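Local coordinates for hypothetical protein XCC279 (Xanthomonas campestris pv. campestris, PDB 4NAV) that probably hydrolyses 3-deoxy-D-manno-octulosonate 8-phosphate to 3-deoxy-D-manno-octulosonate and phosphate as a magnesium-dependent, tetrameric phosphatase, at residues G130-P135 with E144-H149; R19-C24 with L110-F115; K57-A62 with V165-Q170. All blocks are in the same frame, centred on the assembly; numbering follows the deposited sequence.

Contact 1. Residues G130-P135 with E144-H149; sequences GLPVAP and ERVQWH
Ala134 and His149 form a single backbone bridge between segment 130-135 and the loop 144-149, with their CA atoms 5.0 Å apart. One hydrogen bond closes it: Ala134 N donates to Trp148 O at 3.1 Å. The bond is nearly straight, with 166° at the hydrogen. A CA-H...O contact adds to it, from His149 CA to Ala134 O at 3.2 Å. Trp148 buries the largest area of any residue here. Its CG stands anti to the backbone N (chi1 180°), and the ring lies beside Val133, both side chains pointing the same way. Val133 CG2 sits over one face of the indole, 3.7 Å from the centroid of the five-membered ring, in a CH-pi contact. Leu131 comes to the other end of the indole. Its CG lies in the ring plane at the edge, and its CD2 is 3.7 Å from Trp148 CZ3. Val146 packs on Pro132: its CG1 meets Pro132 CB at 4.0 Å, and the two side chains slide past each other in opposite directions. The imidazole of His149 turns back on its own loop, where NE2 donates to Val146 O at 2.7 Å with a bent geometry and also bonds to Ala143 O. Val162 and Val165 of helix 158-169 also pack on Trp148, and Leu126 touches both Pro132 and Val146. The loop thus packs through Trp148 on Leu131 and Val133 of strand 131-133, outermost in the parallel sheet of the HAD fold within this chain. The Ala134 side chain ends about 6 Å from that of Asp118, a predicted magnesium ligand.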
loop_
_atom_site.group_PDB
_atom_site.type_symbol
_atom_site.label_atom_id
_atom_site.label_comp_id
_atom_site.label_asym_id
_atom_site.label_seq_id
_atom_site.Cartn_x
_atom_site.Cartn_y
_atom_site.Cartn_z
ATOM N N GLY A 130 31.390 -8.584 -5.239
ATOM C CA GLY A 130 31.713 -8.036 -6.520
ATOM C C GLY A 130 30.662 -7.036 -7.007
ATOM O O GLY A 130 31.004 -6.020 -7.627
ATOM N N LEU A 131 29.383 -7.311 -6.748
ATOM C CA LEU A 131 28.319 -6.453 -7.269
ATOM C C LEU A 131 27.230 -6.145 -6.222
ATOM O O LEU A 131 26.214 -6.834 -6.139
ATOM C CB LEU A 131 27.691 -7.078 -8.506
ATOM C CG LEU A 131 26.691 -6.183 -9.250
ATOM C CD1 LEU A 131 27.234 -4.768 -9.458
ATOM C CD2 LEU A 131 26.331 -6.791 -10.593
ATOM N N PRO A 132 27.460 -5.129 -5.395
ATOM C CA PRO A 132 26.422 -4.705 -4.485
ATOM C C PRO A 132 25.372 -3.901 -5.227
ATOM O O PRO A 132 25.693 -3.219 -6.187
ATOM C CB PRO A 132 27.180 -3.823 -3.496
ATOM C CG PRO A 132 28.293 -3.265 -4.262
ATOM C CD PRO A 132 28.659 -4.280 -5.313
ATOM N N VAL A 133 24.136 -3.944 -4.767
ATOM C CA VAL A 133 23.079 -3.112 -5.361
ATOM C C VAL A 133 22.047 -2.770 -4.254
ATOM O O VAL A 133 21.833 -3.531 -3.308
ATOM C CB VAL A 133 22.455 -3.799 -6.613
ATOM C CG1 VAL A 133 21.986 -5.231 -6.312
ATOM C CG2 VAL A 133 21.324 -2.981 -7.168
ATOM N N ALA A 134 21.474 -1.581 -4.338
ATOM C CA ALA A 134 20.487 -1.123 -3.347
ATOM C C ALA A 134 19.249 -0.561 -4.022
ATOM O O ALA A 134 19.353 0.086 -5.085
ATOM C CB ALA A 134 21.075 -0.066 -2.473
ATOM N N PRO A 135 18.076 -0.845 -3.453
ATOM C CA PRO A 135 16.878 -0.318 -4.045
ATOM C C PRO A 135 16.777 1.204 -3.830
ATOM O O PRO A 135 17.577 1.791 -3.081
ATOM C CB PRO A 135 15.793 -1.069 -3.317
ATOM C CG PRO A 135 16.370 -1.380 -1.983
ATOM C CD PRO A 135 17.803 -1.634 -2.243
ATOM N N GLU A 144 24.724 5.741 -0.114
ATOM C CA GLU A 144 26.016 6.420 -0.204
ATOM C C GLU A 144 27.177 5.507 -0.464
ATOM O O GLU A 144 28.228 5.969 -0.909
ATOM C CB GLU A 144 26.367 6.984 1.153
ATOM C CG GLU A 144 26.007 8.409 1.438
ATOM C CD GLU A 144 26.578 8.784 2.788
ATOM O OE1 GLU A 144 26.755 7.896 3.629
ATOM O OE2 GLU A 144 26.860 9.958 3.006
ATOM N N ARG A 145 27.038 4.251 -0.057
ATOM C CA ARG A 145 28.157 3.326 -0.073
ATOM C C ARG A 145 28.046 2.287 -1.191
ATOM O O ARG A 145 28.903 1.422 -1.321
ATOM C CB ARG A 145 28.329 2.692 1.322
ATOM C CG ARG A 145 29.367 3.413 2.181
ATOM C CD ARG A 145 29.252 3.178 3.681
ATOM N NE ARG A 145 28.350 4.179 4.227
ATOM C CZ ARG A 145 28.692 5.229 4.981
ATOM N NH1 ARG A 145 29.941 5.470 5.343
ATOM N NH2 ARG A 145 27.740 6.052 5.368
ATOM N N VAL A 146 27.005 2.393 -2.012
ATOM C CA VAL A 146 26.796 1.490 -3.143
ATOM C C VAL A 146 26.478 2.279 -4.396
ATOM O O VAL A 146 25.620 3.142 -4.392
ATOM C CB VAL A 146 25.595 0.586 -2.879
ATOM C CG1 VAL A 146 25.370 -0.340 -4.063
ATOM C CG2 VAL A 146 25.807 -0.202 -1.587
ATOM N N GLN A 147 27.146 1.968 -5.487
ATOM C CA GLN A 147 26.982 2.764 -6.696
ATOM C C GLN A 147 25.696 2.454 -7.456
ATOM O O GLN A 147 24.981 3.369 -7.870
ATOM C CB GLN A 147 28.239 2.646 -7.516
ATOM C CG GLN A 147 29.400 2.827 -6.550
ATOM C CD GLN A 147 30.693 3.212 -7.209
ATOM O OE1 GLN A 147 31.046 2.680 -8.279
ATOM N NE2 GLN A 147 31.421 4.144 -6.577
ATOM N N TRP A 148 25.341 1.176 -7.538
ATOM C CA TRP A 148 24.167 0.775 -8.322
ATOM C C TRP A 148 22.874 0.875 -7.506
ATOM O O TRP A 148 22.684 0.142 -6.546
ATOM C CB TRP A 148 24.363 -0.627 -8.907
ATOM C CG TRP A 148 23.229 -1.122 -9.712
ATOM C CD1 TRP A 148 22.215 -0.401 -10.260
ATOM C CD2 TRP A 148 23.019 -2.468 -10.114
ATOM N NE1 TRP A 148 21.353 -1.228 -10.947
ATOM C CE2 TRP A 148 21.840 -2.504 -10.874
ATOM C CE3 TRP A 148 23.710 -3.654 -9.888
ATOM C CZ2 TRP A 148 21.352 -3.658 -11.399
ATOM C CZ3 TRP A 148 23.212 -4.810 -10.393
ATOM C CH2 TRP A 148 22.038 -4.808 -11.136
ATOM N N HIS A 149 21.995 1.794 -7.897
ATOM C CA HIS A 149 20.689 1.936 -7.280
ATOM C C HIS A 149 19.655 1.617 -8.324
ATOM O O HIS A 149 19.733 2.145 -9.409
ATOM C CB HIS A 149 20.471 3.380 -6.812
ATOM C CG HIS A 149 21.484 3.870 -5.816
ATOM N ND1 HIS A 149 21.387 5.102 -5.208
ATOM C CD2 HIS A 149 22.610 3.300 -5.322
ATOM C CE1 HIS A 149 22.412 5.272 -4.389
ATOM N NE2 HIS A 149 23.166 4.191 -4.438
#

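Contact 2. Residues R19-C24 with L110-F115; sequences RVRLAC and LDQVLF
Gln112 O takes two N-H groups from across the contact, those of Arg21 and Leu22. Arg21 N is at 3.0 Å from Gln112 O and points at it almost straight (171°). Leu22 N is farther from the same oxygen, at 3.3 Å. Regular parallel pairing starts from this shared acceptor. Leu114 N donates to Leu22 O at 2.9 Å, and Leu114 O then accepts from Cys24 N at 2.8 Å. Leu114 therefore uses both its N-H and its carbonyl on strand 22-25. CA-H...O contacts run between these bonds, among them Val113 CA to Leu22 O. At the start of the strand, Val113 N bonds back to Leu110 O within its own segment. Outside the pair, Ala23 bonds through its backbone to His65 and Ala67 on the next strand, and Val20 O accepts from Gln170 NE2. The amide oxygen of Gln112 is held by Ser109 N.

The side chains on the two faces are mostly apolar. Leu22 and Val113 lie side by side, with Leu22 CD2 4.0 Å from Val113 CG1. Further along the same face, Cys24 CB meets Phe115 CD1 at 3.6 Å, and the Cys24 carbonyl oxygen lies over one face of the ring. Val20 CG1 approaches Leu114 CB on the other side of the sheet. Charge appears at the start of the segments. Asp111 OD2 lies over one face of the Arg19 guanidinium, 3.8 Å from NH1. The salt bridge is long: OD2 is well out of the guanidinium plane and no N-H points at it. Backbone bonds thus join two neighbouring inner strands, while the Arg19 and Asp111 side chains meet through charge alone. Asp26 and Asp118, predicted magnesium ligands, soon follow these strands, consistent with the pairing holding the strand ends side by side.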
loop_
_atom_site.group_PDB
_atom_site.type_symbol
_atom_site.label_atom_id
_atom_site.label_comp_id
_atom_site.label_asym_id
_atom_site.label_seq_id
_atom_site.Cartn_x
_atom_site.Cartn_y
_atom_site.Cartn_z
ATOM N N ARG A 19 29.280 -11.747 -14.865
ATOM C CA ARG A 19 29.988 -12.849 -14.225
ATOM C C ARG A 19 29.359 -13.288 -12.907
ATOM O O ARG A 19 29.931 -14.055 -12.168
ATOM C CB ARG A 19 31.486 -12.542 -14.094
ATOM C CG ARG A 19 31.893 -11.390 -13.213
ATOM C CD ARG A 19 33.423 -11.247 -13.296
ATOM N NE ARG A 19 34.000 -9.929 -13.042
ATOM C CZ ARG A 19 33.949 -9.215 -11.910
ATOM N NH1 ARG A 19 33.248 -9.613 -10.846
ATOM N NH2 ARG A 19 34.586 -8.048 -11.870
ATOM N N VAL A 20 28.165 -12.781 -12.634
ATOM C CA VAL A 20 27.446 -13.127 -11.441
ATOM C C VAL A 20 26.959 -14.566 -11.498
ATOM O O VAL A 20 26.194 -14.928 -12.361
ATOM C CB VAL A 20 26.228 -12.201 -11.251
ATOM C CG1 VAL A 20 25.252 -12.768 -10.219
ATOM C CG2 VAL A 20 26.691 -10.811 -10.874
ATOM N N ARG A 21 27.370 -15.351 -10.509
ATOM C CA ARG A 21 26.968 -16.743 -10.372
ATOM C C ARG A 21 26.143 -16.972 -9.138
ATOM O O ARG A 21 25.470 -18.009 -9.006
ATOM C CB ARG A 21 28.209 -17.627 -10.302
ATOM C CG ARG A 21 29.154 -17.425 -11.481
ATOM C CD ARG A 21 28.781 -18.052 -12.800
ATOM N NE ARG A 21 27.411 -18.549 -12.929
ATOM C CZ ARG A 21 26.539 -18.326 -13.928
ATOM N NH1 ARG A 21 26.771 -17.503 -14.950
ATOM N NH2 ARG A 21 25.366 -18.946 -13.891
ATOM N N LEU A 22 26.223 -16.043 -8.201
ATOM C CA LEU A 22 25.437 -16.160 -6.976
ATOM C C LEU A 22 24.808 -14.810 -6.720
ATOM O O LEU A 22 25.489 -13.782 -6.692
ATOM C CB LEU A 22 26.324 -16.599 -5.824
ATOM C CG LEU A 22 25.704 -16.490 -4.426
ATOM C CD1 LEU A 22 24.631 -17.541 -4.247
ATOM C CD2 LEU A 22 26.764 -16.643 -3.359
ATOM N N ALA A 23 23.489 -14.811 -6.543
ATOM C CA ALA A 23 22.730 -13.576 -6.290
ATOM C C ALA A 23 22.055 -13.687 -4.939
ATOM O O ALA A 23 21.221 -14.572 -4.737
ATOM C CB ALA A 23 21.697 -13.361 -7.376
ATOM N N CYS A 24 22.414 -12.802 -4.009
ATOM C CA CYS A 24 21.859 -12.851 -2.655
ATOM C C CYS A 24 21.014 -11.645 -2.422
ATOM O O CYS A 24 21.364 -10.561 -2.856
ATOM C CB CYS A 24 22.976 -12.858 -1.628
ATOM S SG CYS A 24 24.140 -14.209 -1.829
ATOM N N LEU A 110 34.217 -14.015 -4.127
ATOM C CA LEU A 110 33.365 -12.858 -3.856
ATOM C C LEU A 110 33.110 -12.007 -5.093
ATOM O O LEU A 110 32.025 -11.396 -5.227
ATOM C CB LEU A 110 33.966 -11.966 -2.785
ATOM C CG LEU A 110 33.917 -12.549 -1.366
ATOM C CD1 LEU A 110 34.681 -11.644 -0.389
ATOM C CD2 LEU A 110 32.475 -12.792 -0.918
ATOM N N ASP A 111 34.056 -11.992 -6.029
ATOM C CA ASP A 111 33.861 -11.180 -7.218
ATOM C C ASP A 111 32.806 -11.769 -8.156
ATOM O O ASP A 111 32.468 -11.158 -9.154
ATOM C CB ASP A 111 35.183 -10.866 -7.926
ATOM C CG ASP A 111 35.672 -11.987 -8.823
ATOM O OD1 ASP A 111 35.549 -13.184 -8.492
ATOM O OD2 ASP A 111 36.234 -11.670 -9.884
ATOM N N GLN A 112 32.278 -12.942 -7.839
ATOM C CA GLN A 112 31.226 -13.561 -8.636
ATOM C C GLN A 112 29.867 -13.484 -7.932
ATOM O O GLN A 112 28.933 -14.174 -8.298
ATOM C CB GLN A 112 31.575 -15.024 -8.904
ATOM C CG GLN A 112 32.879 -15.237 -9.640
ATOM C CD GLN A 112 33.277 -16.712 -9.679
ATOM O OE1 GLN A 112 33.750 -17.270 -8.673
ATOM N NE2 GLN A 112 33.136 -17.335 -10.837
ATOM N N VAL A 113 29.759 -12.620 -6.935
ATOM C CA VAL A 113 28.581 -12.538 -6.102
ATOM C C VAL A 113 27.923 -11.167 -6.205
ATOM O O VAL A 113 28.595 -10.137 -6.229
ATOM C CB VAL A 113 28.953 -12.761 -4.633
ATOM C CG1 VAL A 113 27.708 -12.779 -3.760
ATOM C CG2 VAL A 113 29.736 -14.050 -4.477
ATOM N N LEU A 114 26.599 -11.181 -6.259
ATOM C CA LEU A 114 25.789 -9.991 -6.228
ATOM C C LEU A 114 25.041 -9.980 -4.929
ATOM O O LEU A 114 24.535 -11.033 -4.501
ATOM C CB LEU A 114 24.756 -10.033 -7.328
ATOM C CG LEU A 114 23.723 -8.894 -7.317
ATOM C CD1 LEU A 114 23.339 -8.596 -8.755
ATOM C CD2 LEU A 114 22.491 -9.171 -6.477
ATOM N N PHE A 115 24.943 -8.819 -4.288
ATOM C CA PHE A 115 24.176 -8.709 -3.051
ATOM C C PHE A 115 23.306 -7.493 -3.088
ATOM O O PHE A 115 23.778 -6.395 -3.401
ATOM C CB PHE A 115 25.092 -8.623 -1.832
ATOM C CG PHE A 115 24.379 -8.873 -0.530
ATOM C CD1 PHE A 115 24.487 -10.104 0.116
ATOM C CD2 PHE A 115 23.601 -7.907 0.028
ATOM C CE1 PHE A 115 23.835 -10.353 1.295
ATOM C CE2 PHE A 115 22.921 -8.153 1.201
ATOM C CZ PHE A 115 23.048 -9.373 1.844
#

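Contact 3. Residues K57-A62 with V165-Q170; sequences KQLEHA and VVLAAQ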
loop_
_atom_site.group_PDB
_atom_site.type_symbol
_atom_site.label_atom_id
_atom_site.label_comp_id
_atom_site.label_asym_id
_atom_site.label_seq_id
_atom_site.Cartn_x
_atom_site.Cartn_y
_atom_site.Cartn_z
ATOM N N LYS A 57 13.107 -16.675 -10.216
ATOM C CA LYS A 57 13.026 -17.935 -10.921
ATOM C C LYS A 57 13.894 -17.914 -12.187
ATOM O O LYS A 57 14.554 -18.893 -12.513
ATOM C CB LYS A 57 11.581 -18.224 -11.308
ATOM C CG LYS A 57 10.759 -18.794 -10.183
ATOM C CD LYS A 57 9.314 -18.981 -10.611
ATOM C CE LYS A 57 8.500 -19.592 -9.478
ATOM N NZ LYS A 57 7.028 -19.642 -9.718
ATOM N N GLN A 58 13.915 -16.776 -12.868
ATOM C CA GLN A 58 14.608 -16.687 -14.133
ATOM C C GLN A 58 16.091 -16.727 -13.943
ATOM O O GLN A 58 16.809 -17.344 -14.752
ATOM C CB GLN A 58 14.220 -15.431 -14.816
ATOM C CG GLN A 58 12.736 -15.357 -14.971
ATOM C CD GLN A 58 12.274 -15.907 -16.251
ATOM O OE1 GLN A 58 11.809 -17.052 -16.332
ATOM N NE2 GLN A 58 12.440 -15.108 -17.307
ATOM N N LEU A 59 16.555 -16.090 -12.870
ATOM C CA LEU A 59 17.936 -16.258 -12.435
ATOM C C LEU A 59 18.236 -17.726 -12.159
ATOM O O LEU A 59 19.214 -18.269 -12.664
ATOM C CB LEU A 59 18.226 -15.451 -11.192
ATOM C CG LEU A 59 18.367 -13.948 -11.332
ATOM C CD1 LEU A 59 18.792 -13.366 -10.013
ATOM C CD2 LEU A 59 19.372 -13.540 -12.409
ATOM N N GLU A 60 17.365 -18.394 -11.410
ATOM C CA GLU A 60 17.625 -19.784 -11.129
ATOM C C GLU A 60 17.641 -20.563 -12.476
ATOM O O GLU A 60 18.558 -21.325 -12.748
ATOM C CB GLU A 60 16.643 -20.361 -10.106
ATOM C CG GLU A 60 17.175 -21.573 -9.321
ATOM C CD GLU A 60 18.227 -21.239 -8.245
ATOM O OE1 GLU A 60 18.127 -20.178 -7.592
ATOM O OE2 GLU A 60 19.159 -22.068 -8.060
ATOM N N HIS A 61 16.645 -20.320 -13.316
ATOM C CA HIS A 61 16.513 -20.973 -14.608
ATOM C C HIS A 61 17.710 -20.730 -15.519
ATOM O O HIS A 61 18.033 -21.576 -16.372
ATOM C CB HIS A 61 15.233 -20.469 -15.273
ATOM C CG HIS A 61 14.719 -21.335 -16.368
ATOM N ND1 HIS A 61 15.041 -21.135 -17.690
ATOM C CD2 HIS A 61 13.889 -22.400 -16.330
ATOM C CE1 HIS A 61 14.436 -22.049 -18.422
ATOM N NE2 HIS A 61 13.724 -22.824 -17.623
ATOM N N ALA A 62 18.386 -19.609 -15.311
ATOM C CA ALA A 62 19.598 -19.311 -16.041
ATOM C C ALA A 62 20.854 -19.756 -15.300
ATOM O O ALA A 62 21.976 -19.361 -15.641
ATOM C CB ALA A 62 19.676 -17.847 -16.305
ATOM N N VAL A 165 18.746 -6.942 -15.383
ATOM C CA VAL A 165 20.089 -6.518 -15.744
ATOM C C VAL A 165 21.038 -7.704 -15.898
ATOM O O VAL A 165 21.733 -7.858 -16.923
ATOM C CB VAL A 165 20.655 -5.560 -14.690
ATOM C CG1 VAL A 165 22.171 -5.448 -14.807
ATOM C CG2 VAL A 165 19.971 -4.197 -14.812
ATOM N N VAL A 166 21.011 -8.579 -14.890
ATOM C CA VAL A 166 21.915 -9.701 -14.847
ATOM C C VAL A 166 21.645 -10.630 -16.025
ATOM O O VAL A 166 22.555 -10.988 -16.789
ATOM C CB VAL A 166 21.781 -10.434 -13.518
ATOM C CG1 VAL A 166 22.575 -11.741 -13.533
ATOM C CG2 VAL A 166 22.317 -9.569 -12.409
ATOM N N LEU A 167 20.380 -10.991 -16.184
ATOM C CA LEU A 167 19.967 -11.801 -17.312
ATOM C C LEU A 167 20.366 -11.143 -18.659
ATOM O O LEU A 167 20.952 -11.801 -19.518
ATOM C CB LEU A 167 18.477 -12.033 -17.244
ATOM C CG LEU A 167 18.032 -12.908 -16.049
ATOM C CD1 LEU A 167 16.531 -12.884 -15.874
ATOM C CD2 LEU A 167 18.500 -14.343 -16.269
ATOM N N ALA A 168 20.155 -9.829 -18.797
ATOM C CA ALA A 168 20.533 -9.169 -20.045
ATOM C C ALA A 168 22.056 -9.251 -20.262
ATOM O O ALA A 168 22.517 -9.518 -21.353
ATOM C CB ALA A 168 20.095 -7.717 -20.027
ATOM N N ALA A 169 22.830 -9.040 -19.194
ATOM C CA ALA A 169 24.267 -9.052 -19.300
ATOM C C ALA A 169 24.770 -10.431 -19.650
ATOM O O ALA A 169 25.879 -10.575 -20.172
ATOM C CB ALA A 169 24.928 -8.569 -18.015
ATOM N N GLN A 170 23.993 -11.443 -19.317
ATOM C CA GLN A 170 24.410 -12.821 -19.584
ATOM C C GLN A 170 23.722 -13.424 -20.802
ATOM O O GLN A 170 23.730 -14.618 -20.975
ATOM C CB GLN A 170 24.176 -13.667 -18.333
ATOM C CG GLN A 170 25.047 -13.236 -17.156
ATOM C CD GLN A 170 24.950 -14.186 -15.971
ATOM O OE1 GLN A 170 24.520 -15.329 -16.112
ATOM N NE2 GLN A 170 25.442 -13.742 -14.825
#
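Leu167 reaches across to three residues of helix 50-61 and its end, namely Gln58, Leu59 and Ala62. Its CG stands anti to the carbonyl carbon (chi1 -67°), and the two methyls then part towards different partners. CD1 meets Gln58 CB at 3.6 Å. CD2 meets Ala62 CB at 3.7 Å, and the carbonyl oxygen of Gln58 is close by. The branch carbon is used as well: Leu167 CG lies 3.9 Å from Leu59 CD2. Leu59 has the same kind of rotamer, with CG anti to the carbonyl carbon. Its CD2 is the methyl that does the touching. It touches both Leu167 and Val166, and its second contact is with Val166 CG1 at 3.8 Å. The side chains of Leu59 and Val166 cross at about a right angle.

Both helices belong to the layer that covers the Leu114 side of the parallel sheet in this HAD-type Rossmann-like fold. Helix 50-61 lies in the connection between strands 22-25 and 65-70. Helix 158-169 follows the last strand of the sheet. The axes of the segments 57-61 and 165-169 approach to 10.4 Å and run in roughly the same direction, 29° from parallel.

No hydrogen bond passes between the segments. From its side chain Gln58 gives CB to Leu167. The chain bends at chi2 (-92°), and the amide oxygen finds a weak hydrogen bond with Gln54 NE2. Leu120 of a third subunit also packs on Gln58. Ala62, just past the helix, offers only its methyl. Ile176 of helix 173-180 touches both Gln58 and Leu167, while Ile64 packs on Leu59.

How the contacts relate
All three contacts are largely buried. Contacts 1 and 2 belong to the sheet, contact 3 to the helices over it. Contact 2 joins two inner strands and depends on backbone hydrogen bonds. Contact 1 lies beside it at the edge of the same sheet: Val133 N probably bonds to Phe115 O, so strand 113-116 serves both. Its own pairing is one bridge, with Trp148 burying the largest area. Contact 3 is away from the predicted metal site and purely apolar across its segments. It joins two helices to each other; one of them also reaches the other contacts, Val166 packing on Leu114 and Val165 on Trp148. Exposed touching residues occur in contacts 1 and 2, His149 and Asp111.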